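Local structure of transcriptional regulator, TetR family (Myxococcus xanthus, 5K7F) at the interface of chains A and B. The protein is a TetR-family transcriptional regulator responsive to isovaleryl coenzyme A that binds DNA and controls alternative isovaleryl coenzyme A biosynthesis. Numbering follows the deposited sequence. Chains: chain A/B, Transcriptional regulator, TetR family.

The interface of chains A and B. Residues chain A 165, 168-169, 192, 196; chain B 165, 168-169, 196.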
loop_
_atom_site.group_PDB
_atom_site.type_symbol
_atom_site.label_atom_id
_atom_site.label_comp_id
_atom_site.label_asym_id
_atom_site.label_seq_id
_atom_site.Cartn_x
_atom_site.Cartn_y
_atom_site.Cartn_z
ATOM N N SER A 165 4.102 6.336 -7.933
ATOM C CA SER A 165 3.331 7.281 -7.115
ATOM C C SER A 165 1.846 7.041 -7.334
ATOM O O SER A 165 1.048 6.897 -6.376
ATOM C CB SER A 165 3.706 8.720 -7.472
ATOM O OG SER A 165 5.061 8.992 -7.089
ATOM N N GLY A 168 0.939 3.590 -5.729
ATOM C CA GLY A 168 0.786 3.667 -4.284
ATOM C C GLY A 168 -0.473 4.422 -3.879
ATOM O O GLY A 168 -1.197 4.008 -2.972
ATOM N N MET A 169 -0.681 5.598 -4.458
ATOM C CA MET A 169 -1.912 6.341 -4.153
ATOM C C MET A 169 -3.141 5.469 -4.296
ATOM O O MET A 169 -4.021 5.469 -3.413
ATOM C CB MET A 169 -2.063 7.559 -5.070
ATOM C CG MET A 169 -1.255 8.729 -4.710
ATOM S SD MET A 169 -1.337 10.005 -6.002
ATOM C CE MET A 169 -3.047 10.363 -6.021
ATOM N N MET A 192 -7.896 12.873 -6.421
ATOM C CA MET A 192 -6.579 12.304 -6.727
ATOM C C MET A 192 -6.125 12.707 -8.123
ATOM O O MET A 192 -4.961 13.070 -8.337
ATOM C CB MET A 192 -6.619 10.788 -6.600
ATOM C CG MET A 192 -6.528 10.311 -5.148
ATOM S SD MET A 192 -6.205 8.538 -4.961
ATOM C CE MET A 192 -6.495 8.419 -3.222
ATOM N N LEU A 196 -2.594 14.867 -9.189
ATOM C CA LEU A 196 -1.494 14.408 -10.020
ATOM C C LEU A 196 -1.553 14.962 -11.425
ATOM O O LEU A 196 -0.500 15.204 -12.034
ATOM C CB LEU A 196 -1.481 12.882 -10.086
ATOM C CG LEU A 196 -0.700 12.093 -9.035
ATOM C CD1 LEU A 196 -0.220 10.782 -9.637
ATOM C CD2 LEU A 196 0.482 12.849 -8.408
ATOM N N SER B 165 -3.272 10.396 -0.142
ATOM C CA SER B 165 -2.443 10.271 -1.346
ATOM C C SER B 165 -0.978 10.271 -0.942
ATOM O O SER B 165 -0.165 9.487 -1.460
ATOM C CB SER B 165 -2.704 11.428 -2.289
ATOM O OG SER B 165 -4.044 11.414 -2.834
ATOM N N GLY B 168 -0.311 6.871 0.792
ATOM C CA GLY B 168 -0.208 5.784 -0.179
ATOM C C GLY B 168 1.053 5.834 -1.018
ATOM O O GLY B 168 1.660 4.797 -1.279
ATOM N N MET B 169 1.497 7.030 -1.409
ATOM C CA MET B 169 2.711 7.094 -2.203
ATOM C C MET B 169 3.896 6.604 -1.379
ATOM O O MET B 169 4.699 5.814 -1.873
ATOM C CB MET B 169 2.964 8.529 -2.713
ATOM C CG MET B 169 1.951 9.089 -3.749
ATOM S SD MET B 169 2.264 10.852 -4.055
ATOM C CE MET B 169 4.001 10.942 -4.346
ATOM N N LEU B 196 3.678 16.187 -5.617
ATOM C CA LEU B 196 2.566 16.655 -4.793
ATOM C C LEU B 196 2.710 18.112 -4.400
ATOM O O LEU B 196 1.706 18.790 -4.167
ATOM C CB LEU B 196 2.439 15.840 -3.502
ATOM C CG LEU B 196 1.876 14.441 -3.505
ATOM C CD1 LEU B 196 1.534 14.098 -2.080
ATOM C CD2 LEU B 196 0.619 14.355 -4.398
#
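A:Met169 and B:Met169 meet at the centre of this two-fold patch, their side chains lying alongside one another and pointing the same way. A:Met169 CG approaches B:Met169 CG to 3.4 Å, tighter than usual van der Waals contact. The sulfurs, A:Met169 SD and B:Met169 SD, stay 4.2 Å apart. Each thioether then runs on to the serine of the opposite helix. The chain is extended as far as SD and then bends at chi3 (61° in A:Met169), which turns its methyl against that serine. A:Met169 CE lies 3.5 Å from B:Ser165 OG, and in the twin contact B:Met169 CE lies 3.5 Å from A:Ser165 OG. The flexible, polarisable methionine can shape itself to a symmetric seam, and serine is small enough to let the neighbouring chain come close.

Glycine lets the backbones themselves approach. Where helix 159-171 of one chain crosses its copy, A:Gly168 CA sits 3.3 Å from B:Gly168 O; with nothing but hydrogens on the alpha carbons, the two helix backbones come into direct contact. The spacing of residues 165, 168 and 169 puts all three on one face of the helix.

Helix 185-196 borders this core. From it A:Met192, extended beyond CG, flanks B:Ser165, with A:Met192 CG 3.6 Å from B:Ser165 OG, so the hydroxyl lies among methionine carbons of the other subunit. Further along, A:Leu196 CD2 and B:Leu196 CD2 face each other more loosely, 4.3 Å apart, adding branched apolar bulk beside the methionine thioethers.

TetR-family regulators typically dimerise through two helices of each C-terminal domain, packed as a four-helix bundle. This patch appears to belong to such an interface and, by fixing how the subunits sit together, is likely to set the spacing of the two helix-turn-helix DNA-binding domains.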